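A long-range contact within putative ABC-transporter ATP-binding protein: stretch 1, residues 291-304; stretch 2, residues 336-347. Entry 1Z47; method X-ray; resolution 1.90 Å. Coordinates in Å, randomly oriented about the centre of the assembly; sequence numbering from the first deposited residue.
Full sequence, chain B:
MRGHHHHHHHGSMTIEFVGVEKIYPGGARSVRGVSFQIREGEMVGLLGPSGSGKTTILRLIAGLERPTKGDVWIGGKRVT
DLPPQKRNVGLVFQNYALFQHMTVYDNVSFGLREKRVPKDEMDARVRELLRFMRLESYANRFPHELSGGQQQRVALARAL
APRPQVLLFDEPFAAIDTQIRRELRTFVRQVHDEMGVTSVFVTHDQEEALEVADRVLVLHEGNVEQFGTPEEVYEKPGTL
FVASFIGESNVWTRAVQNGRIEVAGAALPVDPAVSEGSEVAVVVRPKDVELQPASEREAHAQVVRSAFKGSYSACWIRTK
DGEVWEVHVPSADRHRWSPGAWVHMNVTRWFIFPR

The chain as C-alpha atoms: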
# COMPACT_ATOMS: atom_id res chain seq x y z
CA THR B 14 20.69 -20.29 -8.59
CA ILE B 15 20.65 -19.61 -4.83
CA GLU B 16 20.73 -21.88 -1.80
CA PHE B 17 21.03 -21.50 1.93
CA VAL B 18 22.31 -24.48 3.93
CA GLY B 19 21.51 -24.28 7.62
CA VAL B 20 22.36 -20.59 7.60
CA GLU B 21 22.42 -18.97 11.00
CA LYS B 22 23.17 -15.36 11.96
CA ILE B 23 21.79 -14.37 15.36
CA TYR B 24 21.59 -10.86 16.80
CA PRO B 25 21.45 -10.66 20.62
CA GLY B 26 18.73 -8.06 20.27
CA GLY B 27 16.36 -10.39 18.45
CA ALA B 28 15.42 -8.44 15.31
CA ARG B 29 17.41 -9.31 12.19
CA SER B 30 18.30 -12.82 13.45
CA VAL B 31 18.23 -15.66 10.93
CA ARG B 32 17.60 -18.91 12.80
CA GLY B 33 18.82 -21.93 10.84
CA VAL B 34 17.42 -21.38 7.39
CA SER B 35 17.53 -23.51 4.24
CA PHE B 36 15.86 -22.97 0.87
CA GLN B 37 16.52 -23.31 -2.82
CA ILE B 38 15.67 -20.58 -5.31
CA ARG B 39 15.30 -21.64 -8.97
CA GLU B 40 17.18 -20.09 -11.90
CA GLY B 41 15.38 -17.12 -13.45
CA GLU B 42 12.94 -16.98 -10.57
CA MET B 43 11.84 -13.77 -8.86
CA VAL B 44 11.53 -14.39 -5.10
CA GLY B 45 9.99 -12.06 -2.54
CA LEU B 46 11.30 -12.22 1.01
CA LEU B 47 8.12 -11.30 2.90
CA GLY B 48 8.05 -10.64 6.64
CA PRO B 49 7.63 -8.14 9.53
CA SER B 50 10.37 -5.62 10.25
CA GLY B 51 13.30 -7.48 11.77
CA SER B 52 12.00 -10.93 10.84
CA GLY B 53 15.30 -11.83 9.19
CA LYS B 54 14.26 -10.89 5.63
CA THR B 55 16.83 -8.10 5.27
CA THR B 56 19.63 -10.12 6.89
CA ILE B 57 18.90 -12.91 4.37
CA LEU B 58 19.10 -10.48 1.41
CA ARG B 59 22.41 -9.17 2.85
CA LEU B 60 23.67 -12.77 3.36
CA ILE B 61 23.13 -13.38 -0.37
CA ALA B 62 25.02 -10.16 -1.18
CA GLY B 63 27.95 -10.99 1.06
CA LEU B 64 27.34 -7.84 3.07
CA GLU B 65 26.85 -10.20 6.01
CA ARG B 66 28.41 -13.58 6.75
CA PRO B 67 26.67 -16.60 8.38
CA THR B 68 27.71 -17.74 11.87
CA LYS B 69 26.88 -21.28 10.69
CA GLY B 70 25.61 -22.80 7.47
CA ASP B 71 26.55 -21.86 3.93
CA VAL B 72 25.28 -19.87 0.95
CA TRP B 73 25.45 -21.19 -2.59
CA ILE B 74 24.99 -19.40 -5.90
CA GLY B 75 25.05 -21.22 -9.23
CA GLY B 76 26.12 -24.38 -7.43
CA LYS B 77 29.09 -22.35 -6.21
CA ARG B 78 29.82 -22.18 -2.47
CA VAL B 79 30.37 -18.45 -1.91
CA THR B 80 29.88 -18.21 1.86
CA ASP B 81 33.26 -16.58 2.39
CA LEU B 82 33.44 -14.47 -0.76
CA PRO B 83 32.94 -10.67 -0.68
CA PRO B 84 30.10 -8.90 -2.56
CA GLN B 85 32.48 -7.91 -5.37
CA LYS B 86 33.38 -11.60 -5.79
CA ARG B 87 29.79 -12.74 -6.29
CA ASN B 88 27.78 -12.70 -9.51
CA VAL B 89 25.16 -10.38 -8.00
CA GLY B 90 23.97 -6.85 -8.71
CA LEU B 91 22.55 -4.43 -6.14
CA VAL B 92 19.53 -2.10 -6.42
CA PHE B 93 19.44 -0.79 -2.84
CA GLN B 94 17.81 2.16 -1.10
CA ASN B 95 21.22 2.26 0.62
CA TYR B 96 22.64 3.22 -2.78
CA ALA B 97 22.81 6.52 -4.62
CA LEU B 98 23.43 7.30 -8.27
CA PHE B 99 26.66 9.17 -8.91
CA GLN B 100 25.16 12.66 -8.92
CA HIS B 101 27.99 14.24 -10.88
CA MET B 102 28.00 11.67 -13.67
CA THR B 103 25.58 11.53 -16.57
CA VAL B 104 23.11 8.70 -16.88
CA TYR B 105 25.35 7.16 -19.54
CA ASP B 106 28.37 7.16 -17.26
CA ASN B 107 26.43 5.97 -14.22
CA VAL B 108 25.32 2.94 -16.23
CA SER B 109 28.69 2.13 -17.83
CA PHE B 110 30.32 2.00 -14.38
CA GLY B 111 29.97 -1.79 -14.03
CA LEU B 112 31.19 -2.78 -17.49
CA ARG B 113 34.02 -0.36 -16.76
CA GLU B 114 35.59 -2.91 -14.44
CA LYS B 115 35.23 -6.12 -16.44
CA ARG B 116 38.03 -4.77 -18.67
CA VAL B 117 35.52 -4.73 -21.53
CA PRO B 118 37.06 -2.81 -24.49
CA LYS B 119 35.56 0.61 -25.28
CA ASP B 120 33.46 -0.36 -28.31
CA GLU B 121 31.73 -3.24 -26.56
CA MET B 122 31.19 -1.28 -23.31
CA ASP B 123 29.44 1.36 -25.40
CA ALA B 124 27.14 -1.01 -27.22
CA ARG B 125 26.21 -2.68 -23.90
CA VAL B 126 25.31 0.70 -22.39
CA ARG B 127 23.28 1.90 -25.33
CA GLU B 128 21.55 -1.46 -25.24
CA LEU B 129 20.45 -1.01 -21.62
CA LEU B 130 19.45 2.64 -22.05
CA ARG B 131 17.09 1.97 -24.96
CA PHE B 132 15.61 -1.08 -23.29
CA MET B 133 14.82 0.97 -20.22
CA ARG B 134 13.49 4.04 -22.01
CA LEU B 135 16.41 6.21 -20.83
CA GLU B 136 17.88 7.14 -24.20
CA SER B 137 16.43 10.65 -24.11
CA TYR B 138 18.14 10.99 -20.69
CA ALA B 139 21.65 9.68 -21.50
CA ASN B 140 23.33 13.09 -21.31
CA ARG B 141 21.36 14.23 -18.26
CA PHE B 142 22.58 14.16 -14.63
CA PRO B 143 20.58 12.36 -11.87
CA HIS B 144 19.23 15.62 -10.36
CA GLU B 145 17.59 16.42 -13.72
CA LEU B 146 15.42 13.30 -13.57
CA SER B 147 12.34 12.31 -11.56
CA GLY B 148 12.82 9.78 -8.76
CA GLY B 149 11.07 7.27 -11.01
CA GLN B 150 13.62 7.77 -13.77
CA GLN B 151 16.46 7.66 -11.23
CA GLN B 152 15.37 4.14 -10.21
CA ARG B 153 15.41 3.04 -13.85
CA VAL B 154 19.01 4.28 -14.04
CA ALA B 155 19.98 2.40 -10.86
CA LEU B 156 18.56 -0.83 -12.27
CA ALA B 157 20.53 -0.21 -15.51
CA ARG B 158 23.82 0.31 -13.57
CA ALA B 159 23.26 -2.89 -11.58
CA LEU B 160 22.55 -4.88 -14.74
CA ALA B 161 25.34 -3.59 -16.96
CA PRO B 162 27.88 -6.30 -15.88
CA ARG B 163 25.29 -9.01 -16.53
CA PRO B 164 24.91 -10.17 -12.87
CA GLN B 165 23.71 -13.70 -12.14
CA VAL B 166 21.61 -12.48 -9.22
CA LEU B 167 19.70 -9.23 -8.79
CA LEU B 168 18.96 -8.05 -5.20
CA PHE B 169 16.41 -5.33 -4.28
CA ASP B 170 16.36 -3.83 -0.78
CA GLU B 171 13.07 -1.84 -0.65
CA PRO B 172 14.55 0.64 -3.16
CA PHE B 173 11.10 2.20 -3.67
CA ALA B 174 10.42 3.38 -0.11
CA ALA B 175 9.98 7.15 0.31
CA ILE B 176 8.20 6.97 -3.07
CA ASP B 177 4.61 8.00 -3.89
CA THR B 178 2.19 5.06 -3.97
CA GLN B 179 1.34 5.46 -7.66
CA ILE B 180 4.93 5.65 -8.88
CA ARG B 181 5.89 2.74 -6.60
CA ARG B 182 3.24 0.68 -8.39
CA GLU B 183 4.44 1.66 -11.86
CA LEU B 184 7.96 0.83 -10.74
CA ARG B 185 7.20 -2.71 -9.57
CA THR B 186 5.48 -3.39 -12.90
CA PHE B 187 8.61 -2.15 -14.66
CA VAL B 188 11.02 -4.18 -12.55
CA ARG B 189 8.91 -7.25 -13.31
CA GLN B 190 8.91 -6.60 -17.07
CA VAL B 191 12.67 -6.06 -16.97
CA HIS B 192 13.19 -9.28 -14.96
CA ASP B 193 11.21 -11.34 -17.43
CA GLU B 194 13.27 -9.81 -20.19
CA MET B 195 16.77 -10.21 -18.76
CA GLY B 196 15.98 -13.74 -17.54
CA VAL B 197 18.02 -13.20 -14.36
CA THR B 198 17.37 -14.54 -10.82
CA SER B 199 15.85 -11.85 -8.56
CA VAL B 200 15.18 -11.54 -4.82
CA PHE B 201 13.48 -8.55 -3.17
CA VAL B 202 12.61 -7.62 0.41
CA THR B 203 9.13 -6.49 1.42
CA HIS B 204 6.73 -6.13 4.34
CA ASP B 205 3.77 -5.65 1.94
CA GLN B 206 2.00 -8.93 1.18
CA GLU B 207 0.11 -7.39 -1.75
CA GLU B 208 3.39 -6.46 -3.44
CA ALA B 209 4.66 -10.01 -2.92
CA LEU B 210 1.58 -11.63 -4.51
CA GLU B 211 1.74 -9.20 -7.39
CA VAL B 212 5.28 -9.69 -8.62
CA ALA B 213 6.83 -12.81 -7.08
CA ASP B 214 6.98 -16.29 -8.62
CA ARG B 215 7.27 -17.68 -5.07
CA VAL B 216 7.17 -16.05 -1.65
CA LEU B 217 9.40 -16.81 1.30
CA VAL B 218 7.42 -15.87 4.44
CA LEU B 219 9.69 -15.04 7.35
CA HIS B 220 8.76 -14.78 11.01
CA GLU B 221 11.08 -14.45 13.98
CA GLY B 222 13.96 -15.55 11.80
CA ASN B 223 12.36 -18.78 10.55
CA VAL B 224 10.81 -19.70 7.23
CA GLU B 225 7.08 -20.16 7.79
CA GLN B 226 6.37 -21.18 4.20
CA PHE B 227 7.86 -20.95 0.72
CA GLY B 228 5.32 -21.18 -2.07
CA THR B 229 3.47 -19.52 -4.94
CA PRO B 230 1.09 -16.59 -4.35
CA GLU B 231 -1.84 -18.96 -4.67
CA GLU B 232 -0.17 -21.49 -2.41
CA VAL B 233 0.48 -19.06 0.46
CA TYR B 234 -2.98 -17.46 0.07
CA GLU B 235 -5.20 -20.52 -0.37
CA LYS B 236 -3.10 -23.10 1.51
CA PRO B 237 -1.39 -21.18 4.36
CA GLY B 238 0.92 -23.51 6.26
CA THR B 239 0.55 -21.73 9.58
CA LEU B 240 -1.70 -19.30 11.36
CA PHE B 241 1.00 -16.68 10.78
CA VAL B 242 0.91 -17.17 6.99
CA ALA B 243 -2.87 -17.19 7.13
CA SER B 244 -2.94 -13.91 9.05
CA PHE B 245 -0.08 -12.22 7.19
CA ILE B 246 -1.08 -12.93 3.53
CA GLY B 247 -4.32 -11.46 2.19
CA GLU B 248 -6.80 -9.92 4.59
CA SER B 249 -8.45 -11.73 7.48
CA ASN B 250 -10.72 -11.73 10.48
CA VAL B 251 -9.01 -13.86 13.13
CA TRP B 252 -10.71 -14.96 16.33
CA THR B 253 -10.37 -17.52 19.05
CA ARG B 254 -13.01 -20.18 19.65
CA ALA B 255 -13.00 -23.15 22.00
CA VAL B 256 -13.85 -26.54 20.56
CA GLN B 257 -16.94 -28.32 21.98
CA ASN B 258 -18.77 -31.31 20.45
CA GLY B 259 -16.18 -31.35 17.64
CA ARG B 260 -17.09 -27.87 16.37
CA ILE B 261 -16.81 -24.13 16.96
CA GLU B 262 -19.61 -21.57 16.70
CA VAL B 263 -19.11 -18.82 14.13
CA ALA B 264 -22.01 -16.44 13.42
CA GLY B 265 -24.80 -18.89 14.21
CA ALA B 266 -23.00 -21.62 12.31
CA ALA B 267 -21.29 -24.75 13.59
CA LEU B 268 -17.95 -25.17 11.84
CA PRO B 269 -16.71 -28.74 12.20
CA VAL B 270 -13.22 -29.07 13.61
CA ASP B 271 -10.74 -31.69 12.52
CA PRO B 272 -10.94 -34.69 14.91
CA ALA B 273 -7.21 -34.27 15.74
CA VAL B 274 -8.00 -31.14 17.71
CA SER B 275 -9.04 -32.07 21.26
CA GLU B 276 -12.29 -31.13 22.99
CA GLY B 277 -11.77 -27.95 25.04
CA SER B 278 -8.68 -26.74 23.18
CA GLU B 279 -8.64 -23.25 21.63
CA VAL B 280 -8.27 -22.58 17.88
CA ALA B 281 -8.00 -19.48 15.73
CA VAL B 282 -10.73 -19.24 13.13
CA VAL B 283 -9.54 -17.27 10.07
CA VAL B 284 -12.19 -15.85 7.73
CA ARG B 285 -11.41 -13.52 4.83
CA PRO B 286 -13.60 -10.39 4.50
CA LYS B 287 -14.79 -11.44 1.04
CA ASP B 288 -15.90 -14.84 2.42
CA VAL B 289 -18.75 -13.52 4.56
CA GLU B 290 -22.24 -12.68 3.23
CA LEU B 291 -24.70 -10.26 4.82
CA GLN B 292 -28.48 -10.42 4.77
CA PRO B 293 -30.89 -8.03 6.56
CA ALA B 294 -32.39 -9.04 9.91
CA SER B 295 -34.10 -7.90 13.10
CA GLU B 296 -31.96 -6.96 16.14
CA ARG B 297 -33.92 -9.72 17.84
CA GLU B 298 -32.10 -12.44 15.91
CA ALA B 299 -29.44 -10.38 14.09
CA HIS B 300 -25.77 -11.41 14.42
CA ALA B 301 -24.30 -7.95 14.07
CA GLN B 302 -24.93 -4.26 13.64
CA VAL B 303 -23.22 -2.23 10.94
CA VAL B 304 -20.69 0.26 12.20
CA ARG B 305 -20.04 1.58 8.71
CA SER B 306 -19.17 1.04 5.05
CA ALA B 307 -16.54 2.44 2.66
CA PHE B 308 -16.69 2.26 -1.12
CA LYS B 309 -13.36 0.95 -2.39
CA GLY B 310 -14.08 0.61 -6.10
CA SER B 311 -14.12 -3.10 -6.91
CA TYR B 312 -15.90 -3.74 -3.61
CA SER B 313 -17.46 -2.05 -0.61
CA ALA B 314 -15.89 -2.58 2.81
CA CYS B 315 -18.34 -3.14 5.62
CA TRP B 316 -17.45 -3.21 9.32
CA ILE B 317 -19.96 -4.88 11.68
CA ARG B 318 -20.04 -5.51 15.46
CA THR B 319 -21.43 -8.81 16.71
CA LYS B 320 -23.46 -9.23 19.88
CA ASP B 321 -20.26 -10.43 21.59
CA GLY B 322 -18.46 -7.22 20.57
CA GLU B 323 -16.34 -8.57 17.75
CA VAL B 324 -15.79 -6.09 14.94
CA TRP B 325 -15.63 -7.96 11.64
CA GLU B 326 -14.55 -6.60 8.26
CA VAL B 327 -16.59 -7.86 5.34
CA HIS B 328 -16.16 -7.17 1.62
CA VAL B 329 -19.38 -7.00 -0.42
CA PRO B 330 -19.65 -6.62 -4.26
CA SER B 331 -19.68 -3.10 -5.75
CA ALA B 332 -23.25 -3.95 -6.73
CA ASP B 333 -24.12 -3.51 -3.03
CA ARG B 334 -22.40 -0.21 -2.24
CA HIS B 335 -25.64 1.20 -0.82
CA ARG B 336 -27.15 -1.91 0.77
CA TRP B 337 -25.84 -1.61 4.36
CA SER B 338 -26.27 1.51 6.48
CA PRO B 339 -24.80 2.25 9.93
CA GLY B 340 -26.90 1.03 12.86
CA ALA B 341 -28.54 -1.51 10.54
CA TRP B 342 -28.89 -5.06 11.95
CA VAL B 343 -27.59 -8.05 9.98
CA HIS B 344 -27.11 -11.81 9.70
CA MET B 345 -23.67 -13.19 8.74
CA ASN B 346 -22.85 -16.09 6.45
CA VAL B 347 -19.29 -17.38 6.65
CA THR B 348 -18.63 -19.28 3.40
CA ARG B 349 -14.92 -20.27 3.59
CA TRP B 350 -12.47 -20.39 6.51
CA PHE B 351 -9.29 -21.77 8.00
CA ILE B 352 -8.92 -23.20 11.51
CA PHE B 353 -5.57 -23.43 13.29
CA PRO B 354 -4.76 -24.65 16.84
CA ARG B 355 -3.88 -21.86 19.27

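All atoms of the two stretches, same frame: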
# COMPACT_ATOMS: atom_id res chain seq x y z
N LEU B 291 -23.75 -10.92 3.93
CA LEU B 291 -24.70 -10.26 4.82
C LEU B 291 -26.11 -10.22 4.25
O LEU B 291 -26.32 -10.01 3.06
CB LEU B 291 -24.22 -8.84 5.11
CG LEU B 291 -22.73 -8.79 5.46
CD1 LEU B 291 -22.32 -7.37 5.74
CD2 LEU B 291 -22.45 -9.69 6.66
N GLN B 292 -27.08 -10.42 5.14
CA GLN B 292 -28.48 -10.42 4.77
C GLN B 292 -29.20 -9.71 5.89
O GLN B 292 -28.90 -9.96 7.06
CB GLN B 292 -28.96 -11.86 4.61
CG GLN B 292 -28.12 -12.62 3.60
CD GLN B 292 -28.50 -14.08 3.45
OE1 GLN B 292 -29.64 -14.40 3.12
NE2 GLN B 292 -27.54 -14.97 3.66
N PRO B 293 -30.13 -8.80 5.56
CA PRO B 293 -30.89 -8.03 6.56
C PRO B 293 -31.50 -8.91 7.64
O PRO B 293 -31.69 -10.12 7.45
CB PRO B 293 -31.95 -7.33 5.71
CG PRO B 293 -31.28 -7.19 4.36
CD PRO B 293 -30.65 -8.54 4.20
N ALA B 294 -31.80 -8.31 8.79
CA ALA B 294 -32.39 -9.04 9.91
C ALA B 294 -32.81 -8.11 11.04
O ALA B 294 -32.41 -6.94 11.09
CB ALA B 294 -31.41 -10.08 10.44
N SER B 295 -33.62 -8.65 11.95
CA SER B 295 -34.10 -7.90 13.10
C SER B 295 -33.04 -8.00 14.20
O SER B 295 -32.32 -9.00 14.28
CB SER B 295 -35.42 -8.50 13.61
OG SER B 295 -35.25 -9.85 14.02
N GLU B 296 -32.93 -6.96 15.03
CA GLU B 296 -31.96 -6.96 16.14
C GLU B 296 -32.18 -8.27 16.88
O GLU B 296 -31.24 -9.00 17.18
CB GLU B 296 -32.23 -5.78 17.07
CG GLU B 296 -31.51 -5.85 18.40
CD GLU B 296 -31.67 -4.59 19.22
OE1 GLU B 296 -32.82 -4.15 19.41
OE2 GLU B 296 -30.64 -4.03 19.67
N ARG B 297 -33.45 -8.52 17.16
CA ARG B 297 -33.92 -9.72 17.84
C ARG B 297 -33.01 -10.92 17.57
O ARG B 297 -32.42 -11.49 18.49
CB ARG B 297 -35.33 -10.03 17.34
CG ARG B 297 -35.84 -11.43 17.65
CD ARG B 297 -36.63 -11.47 18.94
NE ARG B 297 -37.12 -12.82 19.22
CZ ARG B 297 -37.93 -13.12 20.23
NH1 ARG B 297 -38.34 -12.17 21.06
NH2 ARG B 297 -38.32 -14.38 20.41
N GLU B 298 -32.89 -11.29 16.31
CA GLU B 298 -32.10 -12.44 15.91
C GLU B 298 -30.82 -12.09 15.14
O GLU B 298 -30.04 -12.99 14.80
CB GLU B 298 -32.97 -13.34 15.05
CG GLU B 298 -33.68 -12.55 13.96
CD GLU B 298 -34.74 -13.35 13.24
OE1 GLU B 298 -35.35 -12.80 12.30
OE2 GLU B 298 -34.96 -14.53 13.61
N ALA B 299 -30.62 -10.81 14.85
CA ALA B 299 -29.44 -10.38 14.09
C ALA B 299 -28.13 -10.79 14.76
O ALA B 299 -28.07 -10.88 15.99
CB ALA B 299 -29.47 -8.86 13.91
N HIS B 300 -27.11 -11.02 13.94
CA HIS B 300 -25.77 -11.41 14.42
C HIS B 300 -24.93 -10.18 14.72
O HIS B 300 -24.15 -10.16 15.68
CB HIS B 300 -25.04 -12.23 13.36
CG HIS B 300 -25.62 -13.58 13.12
ND1 HIS B 300 -25.32 -14.33 12.00
CD2 HIS B 300 -26.45 -14.34 13.87
CE1 HIS B 300 -25.94 -15.49 12.07
NE2 HIS B 300 -26.63 -15.53 13.20
N ALA B 301 -25.07 -9.16 13.89
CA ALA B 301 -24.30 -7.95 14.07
C ALA B 301 -25.02 -6.68 13.67
O ALA B 301 -26.12 -6.71 13.13
CB ALA B 301 -23.00 -8.07 13.29
N GLN B 302 -24.39 -5.56 13.97
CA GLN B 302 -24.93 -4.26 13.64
C GLN B 302 -23.82 -3.56 12.87
O GLN B 302 -22.65 -3.61 13.25
CB GLN B 302 -25.30 -3.51 14.91
CG GLN B 302 -26.04 -2.22 14.67
CD GLN B 302 -26.56 -1.60 15.95
OE1 GLN B 302 -25.80 -1.33 16.88
NE2 GLN B 302 -27.87 -1.36 16.00
N VAL B 303 -24.19 -2.91 11.77
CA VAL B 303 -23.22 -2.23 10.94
C VAL B 303 -22.65 -0.98 11.58
O VAL B 303 -23.39 -0.10 12.01
CB VAL B 303 -23.84 -1.86 9.59
CG1 VAL B 303 -22.91 -0.92 8.82
CG2 VAL B 303 -24.13 -3.14 8.80
N VAL B 304 -21.33 -0.91 11.65
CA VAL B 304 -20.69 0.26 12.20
C VAL B 304 -20.63 1.21 11.01
O VAL B 304 -21.08 2.35 11.10
CB VAL B 304 -19.26 -0.06 12.70
CG1 VAL B 304 -18.63 1.18 13.29
CG2 VAL B 304 -19.32 -1.17 13.74
N ARG B 336 -26.31 -0.97 0.04
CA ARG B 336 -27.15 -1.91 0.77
C ARG B 336 -27.10 -1.90 2.31
O ARG B 336 -28.12 -2.19 2.95
CB ARG B 336 -26.88 -3.33 0.28
CG ARG B 336 -27.80 -4.36 0.90
CD ARG B 336 -27.61 -5.72 0.29
NE ARG B 336 -28.53 -6.69 0.88
CZ ARG B 336 -28.58 -7.97 0.53
NH1 ARG B 336 -27.77 -8.46 -0.40
NH2 ARG B 336 -29.45 -8.78 1.13
N TRP B 337 -25.95 -1.59 2.90
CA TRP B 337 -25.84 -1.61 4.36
C TRP B 337 -25.52 -0.26 4.98
O TRP B 337 -24.46 0.31 4.74
CB TRP B 337 -24.77 -2.61 4.77
CG TRP B 337 -24.90 -3.92 4.08
CD1 TRP B 337 -24.04 -4.44 3.15
CD2 TRP B 337 -25.96 -4.86 4.22
NE1 TRP B 337 -24.51 -5.66 2.71
CE2 TRP B 337 -25.68 -5.94 3.35
CE3 TRP B 337 -27.12 -4.90 5.00
CZ2 TRP B 337 -26.52 -7.04 3.23
CZ3 TRP B 337 -27.96 -6.00 4.88
CH2 TRP B 337 -27.66 -7.06 4.01
N SER B 338 -26.44 0.22 5.82
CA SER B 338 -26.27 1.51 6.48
C SER B 338 -25.89 1.34 7.95
O SER B 338 -26.20 0.32 8.57
CB SER B 338 -27.58 2.30 6.37
OG SER B 338 -27.46 3.59 6.95
N PRO B 339 -25.19 2.34 8.53
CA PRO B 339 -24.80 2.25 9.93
C PRO B 339 -26.02 1.90 10.78
O PRO B 339 -27.15 2.09 10.34
CB PRO B 339 -24.27 3.65 10.24
CG PRO B 339 -23.70 4.08 8.93
CD PRO B 339 -24.74 3.61 7.93
N GLY B 340 -25.79 1.38 11.99
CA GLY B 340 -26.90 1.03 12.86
C GLY B 340 -27.71 -0.17 12.40
O GLY B 340 -28.26 -0.89 13.23
N ALA B 341 -27.78 -0.39 11.10
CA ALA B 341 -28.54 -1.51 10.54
C ALA B 341 -28.15 -2.86 11.16
O ALA B 341 -26.97 -3.11 11.42
CB ALA B 341 -28.34 -1.56 9.04
N TRP B 342 -29.14 -3.72 11.39
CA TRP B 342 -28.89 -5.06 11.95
C TRP B 342 -28.75 -6.08 10.83
O TRP B 342 -29.45 -6.01 9.82
CB TRP B 342 -30.02 -5.48 12.91
CG TRP B 342 -29.90 -4.83 14.25
CD1 TRP B 342 -30.49 -3.66 14.65
CD2 TRP B 342 -29.04 -5.23 15.32
NE1 TRP B 342 -30.04 -3.30 15.90
CE2 TRP B 342 -29.15 -4.25 16.34
CE3 TRP B 342 -28.19 -6.32 15.52
CZ2 TRP B 342 -28.44 -4.34 17.54
CZ3 TRP B 342 -27.48 -6.41 16.72
CH2 TRP B 342 -27.61 -5.42 17.71
N VAL B 343 -27.84 -7.04 11.01
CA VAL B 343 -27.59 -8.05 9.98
C VAL B 343 -27.24 -9.45 10.46
O VAL B 343 -26.81 -9.66 11.60
CB VAL B 343 -26.45 -7.63 9.02
CG1 VAL B 343 -26.87 -6.40 8.22
CG2 VAL B 343 -25.18 -7.34 9.82
N HIS B 344 -27.40 -10.39 9.53
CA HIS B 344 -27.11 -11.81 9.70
C HIS B 344 -25.85 -12.04 8.88
O HIS B 344 -25.73 -11.48 7.79
CB HIS B 344 -28.27 -12.63 9.13
CG HIS B 344 -27.93 -14.07 8.84
ND1 HIS B 344 -28.17 -15.09 9.73
CD2 HIS B 344 -27.39 -14.65 7.74
CE1 HIS B 344 -27.79 -16.24 9.21
NE2 HIS B 344 -27.31 -16.00 8.00
N MET B 345 -24.94 -12.86 9.40
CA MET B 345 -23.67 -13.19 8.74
C MET B 345 -23.70 -14.60 8.17
O MET B 345 -24.36 -15.48 8.69
CB MET B 345 -22.50 -13.12 9.72
CG MET B 345 -22.12 -11.73 10.16
SD MET B 345 -20.98 -11.83 11.55
CE MET B 345 -22.00 -11.21 12.84
N ASN B 346 -22.93 -14.80 7.11
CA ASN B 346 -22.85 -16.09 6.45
C ASN B 346 -21.41 -16.39 6.06
O ASN B 346 -20.96 -16.03 4.96
CB ASN B 346 -23.70 -16.08 5.19
CG ASN B 346 -23.99 -17.46 4.67
OD1 ASN B 346 -23.17 -18.38 4.76
ND2 ASN B 346 -25.18 -17.62 4.10
N VAL B 347 -20.68 -17.06 6.94
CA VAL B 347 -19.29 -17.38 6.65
C VAL B 347 -19.32 -18.49 5.61
O VAL B 347 -19.96 -19.49 5.84
CB VAL B 347 -18.57 -17.85 7.94
CG1 VAL B 347 -17.15 -18.31 7.63
CG2 VAL B 347 -18.56 -16.70 8.92

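A single β-strand can serve two partners at once, and the contact between residues 291-304 and 336-347 is an antiparallel example in which strand 342-347 pairs with both strands of the first stretch while its tryptophan is clasped by side chains from that stretch.

The backbone supplies the framework. Near one strand, His344 and Gln292 form a reciprocal pair, His344 N to Gln292 O at 2.9 Å and Gln292 N to His344 O at 3.2 Å. Along the other, Val343 N donates to Ala301 O at 2.7 Å, and Val343 O accepts from both Ala301 N, at 2.9 Å, and His300 N, at 2.7 Å. The pairing continues into the type II turn from Ser338 to Ala341: Val303 N reaches Ala341 O at 2.8 Å, and Gly340 N returns a bond to Val303 O, also at 2.8 Å. Gly340 has a positive phi of 70°, a conformation glycine adopts readily.

Side chains can extend such backbone pairing. His300 ND1 accepts a nearly straight hydrogen bond from Met345 N at 3.0 Å, which requires this ring nitrogen to be unprotonated.

Trp342, which has the largest area covered by the opposing stretch, illustrates how an indole is held by aliphatic carbons. Glu296 CB lies 3.4 Å from the centroid of the Trp342 five-membered ring, and over the opposite face Gln302 CB lies 3.9 Å from the centroid of the Trp342 six-membered ring; both are CH-π contacts.

Trp337 repeats the theme: Leu291 CD1 sits over its face, while Pro293 CD meets Trp337 CH2 at the ring edge, 3.3 Å away. Apolar packing fills in elsewhere, with Ala301 CB 3.3 Å from Met345 CE and Val303 CG2 4.1 Å from Trp337 CB. Directional backbone bonds thus set the register, and nonpolar surfaces close around it.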